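Local structure of putative secreted cellulose-binding protein (Streptomyces coelicolor, 4OY6) at residues L51-A57 with D174-F178; F98-D104 with Q147-V153; Y112-T118 with L134-T140. The protein is a copper-dependent lytic polysaccharide monooxygenase of family AA10 that oxidatively cleaves cellulose chains. All coordinates share one frame; numbering follows the deposited sequence.

Running from the N terminus, which supplies a copper ligand, the chain passes through strand 2-6 and several helices before reaching strand 52-54; interaction 1 closes the longest loop when residues 174-178 return to pair with it. Within that loop, interaction 2 joins strand 97-104 to strand 148-154, and interaction 3, lying in turn between the segments of interaction 2, joins strand 110-118 to strand 134-139. The three therefore nest without crossing. Interaction 2 belongs to the three-stranded sheet, interactions 1 and 3 to the other, mixed sheet. Interactions 2 and 3 meet, I151 and L102 packing on F113, whereas interaction 1 stays about 6 Å from both at the nearest atoms.

Interaction 1 of 3, residues L51-A57 with D174-F178; sequences LYRNGSA and DQTYF
One face of the Y177 ring carries Y52 CB, 3.8 Å from the ring centroid and offset toward the rim, a CH-pi contact; the two tyrosine rings themselves meet obliquely. The edge of the F178 ring has S56 OG near its plane, while the R53 chain runs obliquely past with CG 3.7 Å from F178 CE1. The amides of N54 and Q175 lie side by side and nearly coplanar. Q175 NE2 donates to N54 OD1 over 3.0 Å, in the carbonyl plane on a lone pair, and the extended Q175 chain brings NE2 obliquely to Y52 CD2, 3.6 Å away. Beneath these side chains, R53 and T176 form an antiparallel hydrogen-bonded pair. Where the strand ends, D174, with CG anti to its N (chi1 -176°), turns OD2 to A57 N at 2.8 Å on the syn lone pair. G55 has a positive phi (82°), which glycine adopts readily, and its N bonds D174 O. A water bonded to R53 O, S56 N and T176 OG1 links the two segments; T176 OG1 also bonds Q169 OE1. The contact probably helps to hold Y177, whose side chain comes within about 3 Å of the copper, against H1 and W168.

Interaction 2 of 3, residues F98-D104 with Q147-V153; sequences FTVKLHD and QNYEIPV. With NA (sodium ion), chain L; ZN (zinc ion), chain H.
Two neighbouring strands of the three-stranded antiparallel sheet in this LPMO's immunoglobulin-like core pair here, F98-D104 against Q147-V153, and one end of the pair reaches metal sites. F98 with V153, V100 with I151 and L102 with Y149 are the hydrogen-bonded pairs. On the face of H103 and N148, H103 ND1 and N148 OD1 bind an ion modelled as sodium; its 2.0 Å from ND1 is unusually short for that metal and consistent with the zinc seen at these residues, so its identity is doubtful. H103 NE2 lies 1.9 Å from a zinc ion that Q105 also binds; imidazole, with two donor nitrogens, suits this bridging place. The opposite face is mostly apolar, as a buried core demands: I151 CD1 reaches L102 CD1 at 3.7 Å, and V153 CB sits over the F98 ring, 13° off its normal. At its end Y149 OH donates to D104 OD2 over 2.6 Å, using the anti lone pair. The aspartate, CG anti to the backbone N (chi1 180°), also receives the main-chain H108 N at OD2 and the amino nitrogen of H1 at OD1. Through these bonds D104 probably helps to place two copper-binding residues.

Interaction 3 of 3, residues Y112-T118 with L134-T140; sequences YFLVYVT and LQQVART
V115 and V137 meet on the tighter side of this strand pair, where the buried V115 and V117 face V137: V115 CG1 lies 3.7 Å from V137 CG2, which also touches V117 CG2. Branched V115 and V117 favour extended backbone, and the methyls of V137 fill the interface. F113 is pinned from its backbone: T140 turns OG1 between its own N and carbonyl carbon (chi1 75°) to accept F113 N at 2.9 Å, and the same hydroxyl lies at the edge of the F113 ring. Between V115 and Y116 the register slips by one. V137 N and A138 N both donate to V115 O, the classic beta bulge, here in strand 134-139 as it pairs with strand 110-118 at the border of the mixed sheet of the LPMO core. The other side, with the exposed R139 and Q136, is more polar. R139, an extended chain alongside L114, sets NH2 3.5 Å above the plane of the Y112 ring, over its centre, in a cation-pi contact with the guanidinium 38° from the ring plane. The Y116 ring crosses L134 at about a right angle and brings CD2 to Q136 CA at 3.6 Å. With a serine here the ring is gone, and Q136 would probably lose its water-bridged partner and L134 CD1 part of its packing surface. That water lies in the plane of the Y116 ring, linking Y116 OH to Q136 OE1.

Interaction 1 of 3, residues L51-A57 with D174-F178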
loop_
_atom_site.group_PDB
_atom_site.type_symbol
_atom_site.label_atom_id
_atom_site.label_comp_id
_atom_site.label_asym_id
_atom_site.label_seq_id
_atom_site.Cartn_x
_atom_site.Cartn_y
_atom_site.Cartn_z
ATOM N N LEU A 51 -8.714 -3.927 0.201
ATOM C CA LEU A 51 -8.412 -2.715 -0.557
ATOM C C LEU A 51 -8.254 -3.054 -2.038
ATOM O O LEU A 51 -7.139 -3.180 -2.544
ATOM C CB LEU A 51 -7.186 -2.023 0.029
ATOM C CG LEU A 51 -7.165 -0.496 -0.175
ATOM C CD1 LEU A 51 -6.034 0.106 0.636
ATOM C CD2 LEU A 51 -7.066 -0.078 -1.644
ATOM N N TYR A 52 -9.389 -3.206 -2.717
ATOM C CA TYR A 52 -9.424 -3.632 -4.098
ATOM C C TYR A 52 -10.464 -2.850 -4.898
ATOM O O TYR A 52 -11.389 -2.252 -4.326
ATOM C CB TYR A 52 -9.735 -5.150 -4.214
ATOM C CG TYR A 52 -11.133 -5.478 -3.765
ATOM C CD1 TYR A 52 -11.445 -5.693 -2.426
ATOM C CD2 TYR A 52 -12.184 -5.484 -4.676
ATOM C CE1 TYR A 52 -12.743 -5.893 -1.993
ATOM C CE2 TYR A 52 -13.475 -5.717 -4.258
ATOM C CZ TYR A 52 -13.753 -5.920 -2.907
ATOM O OH TYR A 52 -15.044 -6.141 -2.486
ATOM N N ARG A 53 -10.315 -2.917 -6.214
ATOM C CA ARG A 53 -11.336 -2.499 -7.177
ATOM C C ARG A 53 -11.555 -3.660 -8.131
ATOM O O ARG A 53 -10.607 -4.341 -8.520
ATOM C CB ARG A 53 -10.867 -1.314 -8.061
ATOM C CG ARG A 53 -10.512 -0.046 -7.340
ATOM C CD ARG A 53 -10.201 1.070 -8.313
ATOM N NE ARG A 53 -11.395 1.589 -8.906
ATOM C CZ ARG A 53 -12.177 2.538 -8.392
ATOM N NH1 ARG A 53 -11.852 3.183 -7.282
ATOM N NH2 ARG A 53 -13.278 2.900 -9.039
ATOM N N ASN A 54 -12.799 -3.842 -8.545
ATOM C CA ASN A 54 -13.127 -4.751 -9.650
ATOM C C ASN A 54 -13.260 -4.003 -10.964
ATOM O O ASN A 54 -13.743 -2.874 -10.978
ATOM C CB ASN A 54 -14.470 -5.445 -9.383
ATOM C CG ASN A 54 -14.444 -6.337 -8.175
ATOM O OD1 ASN A 54 -13.397 -6.861 -7.778
ATOM N ND2 ASN A 54 -15.620 -6.545 -7.596
ATOM N N GLY A 55 -12.863 -4.654 -12.060
ATOM C CA GLY A 55 -13.244 -4.218 -13.397
ATOM C C GLY A 55 -12.422 -3.105 -13.990
ATOM O O GLY A 55 -12.862 -2.460 -14.936
ATOM N N SER A 56 -11.213 -2.881 -13.467
ATOM C CA SER A 56 -10.403 -1.767 -13.977
ATOM C C SER A 56 -9.905 -1.978 -15.409
ATOM O O SER A 56 -9.504 -1.015 -16.051
ATOM C CB SER A 56 -9.192 -1.507 -13.088
ATOM O OG SER A 56 -9.529 -1.246 -11.732
ATOM N N ALA A 57 -9.876 -3.224 -15.874
ATOM C CA ALA A 57 -9.421 -3.551 -17.230
ATOM C C ALA A 57 -8.043 -2.951 -17.529
ATOM O O ALA A 57 -7.741 -2.537 -18.650
ATOM C CB ALA A 57 -10.450 -3.148 -18.282
ATOM N N ASP A 174 -11.159 -9.973 -12.905
ATOM C CA ASP A 174 -10.548 -8.651 -13.031
ATOM C C ASP A 174 -10.736 -7.919 -11.697
ATOM O O ASP A 174 -11.721 -7.211 -11.476
ATOM C CB ASP A 174 -11.132 -7.858 -14.198
ATOM C CG ASP A 174 -10.451 -6.517 -14.398
ATOM O OD1 ASP A 174 -9.427 -6.270 -13.732
ATOM O OD2 ASP A 174 -10.944 -5.692 -15.201
ATOM N N GLN A 175 -9.779 -8.134 -10.813
ATOM C CA GLN A 175 -9.784 -7.542 -9.479
ATOM C C GLN A 175 -8.345 -7.139 -9.170
ATOM O O GLN A 175 -7.403 -7.900 -9.427
ATOM C CB GLN A 175 -10.288 -8.542 -8.464
ATOM C CG GLN A 175 -10.361 -8.023 -7.041
ATOM C CD GLN A 175 -11.001 -9.039 -6.138
ATOM O OE1 GLN A 175 -10.353 -9.974 -5.659
ATOM N NE2 GLN A 175 -12.299 -8.896 -5.941
ATOM N N THR A 176 -8.190 -5.939 -8.625
ATOM C CA THR A 176 -6.879 -5.325 -8.470
ATOM C C THR A 176 -6.789 -4.707 -7.076
ATOM O O THR A 176 -7.716 -4.036 -6.625
ATOM C CB THR A 176 -6.679 -4.202 -9.498
ATOM O OG1 THR A 176 -7.161 -4.610 -10.786
ATOM C CG2 THR A 176 -5.207 -3.788 -9.577
ATOM N N TYR A 177 -5.652 -4.927 -6.411
ATOM C CA TYR A 177 -5.361 -4.387 -5.088
ATOM C C TYR A 177 -4.290 -3.315 -5.214
ATOM O O TYR A 177 -3.345 -3.489 -5.968
ATOM C CB TYR A 177 -4.913 -5.498 -4.135
ATOM C CG TYR A 177 -5.917 -6.610 -3.972
ATOM C CD1 TYR A 177 -6.168 -7.520 -4.997
ATOM C CD2 TYR A 177 -6.622 -6.765 -2.794
ATOM C CE1 TYR A 177 -7.094 -8.538 -4.834
ATOM C CE2 TYR A 177 -7.573 -7.783 -2.630
ATOM C CZ TYR A 177 -7.808 -8.656 -3.675
ATOM O OH TYR A 177 -8.755 -9.647 -3.524
ATOM N N PHE A 178 -4.449 -2.236 -4.448
ATOM C CA PHE A 178 -3.603 -1.039 -4.566
ATOM C C PHE A 178 -3.001 -0.742 -3.199
ATOM O O PHE A 178 -3.702 -0.272 -2.305
ATOM C CB PHE A 178 -4.422 0.170 -5.047
ATOM C CG PHE A 178 -5.071 -0.052 -6.393
ATOM C CD1 PHE A 178 -6.332 -0.608 -6.501
ATOM C CD2 PHE A 178 -4.419 0.313 -7.555
ATOM C CE1 PHE A 178 -6.901 -0.811 -7.748
ATOM C CE2 PHE A 178 -4.982 0.107 -8.799
ATOM C CZ PHE A 178 -6.227 -0.450 -8.892
HETATM O O HOH W 1 -9.727 -3.853 -11.119
#

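Interaction 2 of 3, residues F98-D104 with Q147-V153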
loop_
_atom_site.group_PDB
_atom_site.type_symbol
_atom_site.label_atom_id
_atom_site.label_comp_id
_atom_site.label_asym_id
_atom_site.label_seq_id
_atom_site.Cartn_x
_atom_site.Cartn_y
_atom_site.Cartn_z
ATOM N N PHE A 98 14.979 -5.056 -1.824
ATOM C CA PHE A 98 14.056 -5.483 -0.782
ATOM C C PHE A 98 12.967 -6.323 -1.425
ATOM O O PHE A 98 12.707 -6.251 -2.630
ATOM C CB PHE A 98 13.468 -4.281 -0.018
ATOM C CG PHE A 98 12.653 -3.351 -0.862
ATOM C CD1 PHE A 98 13.260 -2.352 -1.609
ATOM C CD2 PHE A 98 11.264 -3.450 -0.918
ATOM C CE1 PHE A 98 12.506 -1.487 -2.410
ATOM C CE2 PHE A 98 10.525 -2.578 -1.691
ATOM C CZ PHE A 98 11.145 -1.611 -2.450
ATOM N N THR A 99 12.360 -7.164 -0.607
ATOM C CA THR A 99 11.287 -8.037 -1.068
ATOM C C THR A 99 9.941 -7.482 -0.666
ATOM O O THR A 99 9.714 -7.186 0.496
ATOM C CB THR A 99 11.453 -9.442 -0.481
ATOM O OG1 THR A 99 12.714 -9.975 -0.887
ATOM C CG2 THR A 99 10.356 -10.382 -0.942
ATOM N N VAL A 100 9.055 -7.335 -1.629
ATOM C CA VAL A 100 7.659 -7.039 -1.352
ATOM C C VAL A 100 6.949 -8.366 -1.160
ATOM O O VAL A 100 6.921 -9.211 -2.080
ATOM C CB VAL A 100 7.022 -6.213 -2.484
ATOM C CG1 VAL A 100 5.534 -6.048 -2.240
ATOM C CG2 VAL A 100 7.723 -4.867 -2.600
ATOM N N LYS A 101 6.413 -8.557 0.048
ATOM C CA LYS A 101 5.734 -9.798 0.407
ATOM C C LYS A 101 4.268 -9.519 0.613
ATOM O O LYS A 101 3.887 -8.682 1.418
ATOM C CB LYS A 101 6.319 -10.435 1.664
ATOM C CG LYS A 101 5.632 -11.749 2.017
ATOM C CD LYS A 101 6.243 -12.349 3.265
ATOM C CE LYS A 101 5.499 -13.588 3.710
ATOM N NZ LYS A 101 6.189 -14.236 4.855
ATOM N N LEU A 102 3.460 -10.241 -0.140
ATOM C CA LEU A 102 2.037 -10.210 0.010
ATOM C C LEU A 102 1.503 -11.504 0.596
ATOM O O LEU A 102 1.961 -12.597 0.252
ATOM C CB LEU A 102 1.328 -10.011 -1.308
ATOM C CG LEU A 102 1.563 -8.681 -1.973
ATOM C CD1 LEU A 102 2.688 -8.802 -2.984
ATOM C CD2 LEU A 102 0.256 -8.182 -2.588
ATOM N N HIS A 103 0.514 -11.372 1.470
ATOM C CA HIS A 103 -0.200 -12.518 1.991
ATOM C C HIS A 103 -1.579 -12.480 1.379
ATOM O O HIS A 103 -2.236 -11.444 1.413
ATOM C CB HIS A 103 -0.304 -12.452 3.519
ATOM C CG HIS A 103 -0.956 -13.652 4.104
ATOM N ND1 HIS A 103 -0.303 -14.858 4.200
ATOM C CD2 HIS A 103 -2.192 -13.855 4.595
ATOM C CE1 HIS A 103 -1.117 -15.759 4.715
ATOM N NE2 HIS A 103 -2.261 -15.172 4.976
ATOM N N ASP A 104 -2.002 -13.629 0.863
ATOM C CA ASP A 104 -3.292 -13.816 0.191
ATOM C C ASP A 104 -4.062 -14.937 0.858
ATOM O O ASP A 104 -3.643 -16.084 0.807
ATOM C CB ASP A 104 -3.062 -14.128 -1.300
ATOM C CG ASP A 104 -4.337 -14.347 -2.091
ATOM O OD1 ASP A 104 -5.448 -14.150 -1.541
ATOM O OD2 ASP A 104 -4.186 -14.702 -3.284
ATOM N N GLN A 147 -0.517 -18.789 -0.863
ATOM C CA GLN A 147 -0.869 -17.923 0.250
ATOM C C GLN A 147 0.088 -16.749 0.432
ATOM O O GLN A 147 -0.238 -15.807 1.150
ATOM C CB GLN A 147 -0.975 -18.708 1.546
ATOM C CG GLN A 147 -2.248 -19.526 1.634
ATOM C CD GLN A 147 -2.727 -19.581 3.059
ATOM O OE1 GLN A 147 -2.074 -20.183 3.905
ATOM N NE2 GLN A 147 -3.842 -18.912 3.350
ATOM N N ASN A 148 1.264 -16.814 -0.197
ATOM C CA ASN A 148 2.207 -15.716 -0.146
ATOM C C ASN A 148 2.834 -15.520 -1.521
ATOM O O ASN A 148 3.105 -16.493 -2.213
ATOM C CB ASN A 148 3.280 -15.992 0.914
ATOM C CG ASN A 148 2.686 -16.143 2.293
ATOM O OD1 ASN A 148 2.374 -15.147 2.962
ATOM N ND2 ASN A 148 2.478 -17.388 2.720
ATOM N N TYR A 149 3.079 -14.265 -1.876
ATOM C CA TYR A 149 3.820 -13.907 -3.091
ATOM C C TYR A 149 4.981 -13.013 -2.684
ATOM O O TYR A 149 4.802 -12.100 -1.866
ATOM C CB TYR A 149 2.931 -13.161 -4.113
ATOM C CG TYR A 149 1.575 -13.797 -4.312
ATOM C CD1 TYR A 149 1.441 -15.027 -4.938
ATOM C CD2 TYR A 149 0.433 -13.185 -3.851
ATOM C CE1 TYR A 149 0.195 -15.622 -5.070
ATOM C CE2 TYR A 149 -0.809 -13.758 -4.002
ATOM C CZ TYR A 149 -0.930 -14.989 -4.597
ATOM O OH TYR A 149 -2.167 -15.592 -4.719
ATOM N N GLU A 150 6.145 -13.234 -3.274
ATOM C CA GLU A 150 7.304 -12.394 -3.048
ATOM C C GLU A 150 7.803 -11.793 -4.359
ATOM O O GLU A 150 7.964 -12.518 -5.368
ATOM C CB GLU A 150 8.438 -13.192 -2.393
ATOM C CG GLU A 150 8.115 -13.631 -0.985
ATOM C CD GLU A 150 9.289 -14.186 -0.213
ATOM O OE1 GLU A 150 10.405 -14.284 -0.748
ATOM O OE2 GLU A 150 9.086 -14.518 0.966
ATOM N N ILE A 151 8.002 -10.483 -4.350
ATOM C CA ILE A 151 8.538 -9.757 -5.491
ATOM C C ILE A 151 9.897 -9.188 -5.084
ATOM O O ILE A 151 9.959 -8.307 -4.232
ATOM C CB ILE A 151 7.655 -8.588 -5.949
ATOM C CG1 ILE A 151 6.217 -9.033 -6.205
ATOM C CG2 ILE A 151 8.255 -7.955 -7.198
ATOM C CD1 ILE A 151 5.187 -8.131 -5.620
ATOM N N PRO A 152 10.984 -9.705 -5.670
ATOM C CA PRO A 152 12.321 -9.188 -5.334
ATOM C C PRO A 152 12.570 -7.914 -6.100
ATOM O O PRO A 152 12.741 -7.939 -7.313
ATOM C CB PRO A 152 13.254 -10.302 -5.770
ATOM C CG PRO A 152 12.511 -10.995 -6.872
ATOM C CD PRO A 152 11.043 -10.807 -6.643
ATOM N N VAL A 153 12.541 -6.788 -5.404
ATOM C CA VAL A 153 12.721 -5.460 -5.988
ATOM C C VAL A 153 14.166 -5.021 -5.829
ATOM O O VAL A 153 14.780 -5.249 -4.784
ATOM C CB VAL A 153 11.747 -4.429 -5.320
ATOM C CG1 VAL A 153 11.964 -3.010 -5.858
ATOM C CG2 VAL A 153 10.303 -4.839 -5.560
HETATM NA NA NA L . 1.625 -15.083 4.755
HETATM ZN ZN ZN H . -3.678 -16.063 5.960
HETATM O O HOH W 2 2.578 -13.510 5.677
#

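Interaction 3 of 3, residues Y112-T118 with L134-T140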
loop_
_atom_site.group_PDB
_atom_site.type_symbol
_atom_site.label_atom_id
_atom_site.label_comp_id
_atom_site.label_asym_id
_atom_site.label_seq_id
_atom_site.Cartn_x
_atom_site.Cartn_y
_atom_site.Cartn_z
ATOM N N TYR A 112 -0.072 -10.377 -12.779
ATOM C CA TYR A 112 1.150 -9.606 -12.689
ATOM C C TYR A 112 1.077 -8.748 -11.423
ATOM O O TYR A 112 -0.008 -8.509 -10.878
ATOM C CB TYR A 112 1.348 -8.691 -13.913
ATOM C CG TYR A 112 0.207 -7.747 -14.217
ATOM C CD1 TYR A 112 0.130 -6.502 -13.612
ATOM C CD2 TYR A 112 -0.824 -8.112 -15.070
ATOM C CE1 TYR A 112 -0.916 -5.638 -13.869
ATOM C CE2 TYR A 112 -1.866 -7.235 -15.352
ATOM C CZ TYR A 112 -1.919 -6.007 -14.741
ATOM O OH TYR A 112 -2.948 -5.145 -14.995
ATOM N N PHE A 113 2.246 -8.279 -10.996
ATOM C CA PHE A 113 2.397 -7.165 -10.068
ATOM C C PHE A 113 3.121 -6.038 -10.771
ATOM O O PHE A 113 4.037 -6.257 -11.555
ATOM C CB PHE A 113 3.229 -7.561 -8.839
ATOM C CG PHE A 113 2.627 -8.671 -8.018
ATOM C CD1 PHE A 113 1.686 -8.396 -7.057
ATOM C CD2 PHE A 113 3.018 -9.991 -8.192
ATOM C CE1 PHE A 113 1.139 -9.403 -6.286
ATOM C CE2 PHE A 113 2.472 -11.010 -7.418
ATOM C CZ PHE A 113 1.527 -10.712 -6.471
ATOM N N LEU A 114 2.700 -4.818 -10.467
ATOM C CA LEU A 114 3.448 -3.597 -10.807
ATOM C C LEU A 114 3.917 -3.002 -9.494
ATOM O O LEU A 114 3.144 -2.886 -8.546
ATOM C CB LEU A 114 2.578 -2.585 -11.543
ATOM C CG LEU A 114 1.811 -3.100 -12.742
ATOM C CD1 LEU A 114 0.904 -1.999 -13.283
ATOM C CD2 LEU A 114 2.710 -3.682 -13.814
ATOM N N VAL A 115 5.180 -2.589 -9.440
ATOM C CA VAL A 115 5.686 -1.946 -8.240
ATOM C C VAL A 115 6.315 -0.620 -8.654
ATOM O O VAL A 115 7.131 -0.563 -9.566
ATOM C CB VAL A 115 6.740 -2.808 -7.507
ATOM C CG1 VAL A 115 7.129 -2.146 -6.200
ATOM C CG2 VAL A 115 6.235 -4.222 -7.270
ATOM N N TYR A 116 5.895 0.428 -7.958
ATOM C CA TYR A 116 6.403 1.770 -8.130
ATOM C C TYR A 116 7.000 2.265 -6.822
ATOM O O TYR A 116 6.670 1.782 -5.753
ATOM C CB TYR A 116 5.294 2.754 -8.528
ATOM C CG TYR A 116 4.530 2.397 -9.772
ATOM C CD1 TYR A 116 3.454 1.504 -9.715
ATOM C CD2 TYR A 116 4.882 2.908 -11.013
ATOM C CE1 TYR A 116 2.749 1.169 -10.843
ATOM C CE2 TYR A 116 4.175 2.570 -12.161
ATOM C CZ TYR A 116 3.105 1.708 -12.060
ATOM O OH TYR A 116 2.417 1.371 -13.183
ATOM N N VAL A 117 7.851 3.272 -6.922
ATOM C CA VAL A 117 8.313 4.004 -5.740
ATOM C C VAL A 117 8.233 5.493 -6.049
ATOM O O VAL A 117 8.431 5.922 -7.190
ATOM C CB VAL A 117 9.753 3.600 -5.293
ATOM C CG1 VAL A 117 10.168 4.367 -4.048
ATOM C CG2 VAL A 117 9.867 2.101 -5.009
ATOM N N THR A 118 7.957 6.299 -5.044
ATOM C CA THR A 118 7.983 7.751 -5.224
ATOM C C THR A 118 9.389 8.203 -5.618
ATOM O O THR A 118 10.407 7.682 -5.139
ATOM C CB THR A 118 7.496 8.488 -3.970
ATOM O OG1 THR A 118 8.234 8.038 -2.836
ATOM C CG2 THR A 118 6.016 8.245 -3.757
ATOM N N LEU A 134 5.492 8.980 -9.288
ATOM C CA LEU A 134 5.954 7.604 -9.204
ATOM C C LEU A 134 6.924 7.251 -10.307
ATOM O O LEU A 134 6.809 7.753 -11.440
ATOM C CB LEU A 134 4.781 6.636 -9.280
ATOM C CG LEU A 134 3.762 6.662 -8.156
ATOM C CD1 LEU A 134 2.618 5.702 -8.455
ATOM C CD2 LEU A 134 4.393 6.341 -6.822
ATOM N N GLN A 135 7.859 6.372 -9.962
ATOM C CA GLN A 135 8.694 5.695 -10.933
ATOM C C GLN A 135 8.524 4.182 -10.812
ATOM O O GLN A 135 8.482 3.632 -9.719
ATOM C CB GLN A 135 10.138 6.138 -10.821
ATOM C CG GLN A 135 10.854 5.727 -9.571
ATOM C CD GLN A 135 12.275 6.265 -9.490
ATOM O OE1 GLN A 135 13.263 5.512 -9.435
ATOM N NE2 GLN A 135 12.382 7.579 -9.509
ATOM N N GLN A 136 8.400 3.518 -11.943
ATOM C CA GLN A 136 8.233 2.085 -11.941
ATOM C C GLN A 136 9.558 1.459 -11.536
ATOM O O GLN A 136 10.605 1.817 -12.084
ATOM C CB GLN A 136 7.742 1.574 -13.299
ATOM C CG GLN A 136 7.521 0.069 -13.368
ATOM C CD GLN A 136 6.900 -0.383 -14.666
ATOM O OE1 GLN A 136 5.783 -0.036 -14.979
ATOM N NE2 GLN A 136 7.613 -1.182 -15.397
ATOM N N VAL A 137 9.513 0.529 -10.581
ATOM C CA VAL A 137 10.681 -0.225 -10.184
ATOM C C VAL A 137 10.646 -1.706 -10.533
ATOM O O VAL A 137 11.688 -2.346 -10.557
ATOM C CB VAL A 137 11.074 -0.000 -8.737
ATOM C CG1 VAL A 137 11.396 1.472 -8.487
ATOM C CG2 VAL A 137 10.001 -0.519 -7.817
ATOM N N ALA A 138 9.462 -2.258 -10.804
ATOM C CA ALA A 138 9.365 -3.648 -11.266
ATOM C C ALA A 138 8.014 -3.880 -11.911
ATOM O O ALA A 138 7.031 -3.253 -11.542
ATOM C CB ALA A 138 9.512 -4.637 -10.107
ATOM N N ARG A 139 8.009 -4.777 -12.892
ATOM C CA ARG A 139 6.771 -5.404 -13.341
ATOM C C ARG A 139 7.054 -6.890 -13.419
ATOM O O ARG A 139 8.135 -7.267 -13.876
ATOM C CB ARG A 139 6.306 -4.904 -14.719
ATOM C CG ARG A 139 5.007 -5.566 -15.169
ATOM C CD ARG A 139 4.339 -4.879 -16.349
ATOM N NE ARG A 139 3.066 -5.553 -16.634
ATOM C CZ ARG A 139 1.970 -4.970 -17.112
ATOM N NH1 ARG A 139 1.946 -3.663 -17.395
ATOM N NH2 ARG A 139 0.872 -5.706 -17.305
ATOM N N THR A 140 6.118 -7.726 -12.981
ATOM C CA THR A 140 6.356 -9.152 -12.994
ATOM C C THR A 140 5.473 -9.830 -14.009
ATOM O O THR A 140 4.537 -9.244 -14.535
ATOM C CB THR A 140 6.056 -9.808 -11.622
ATOM O OG1 THR A 140 4.641 -9.918 -11.400
ATOM C CG2 THR A 140 6.660 -9.040 -10.464
HETATM O O HOH W 3 3.856 2.075 -15.448
#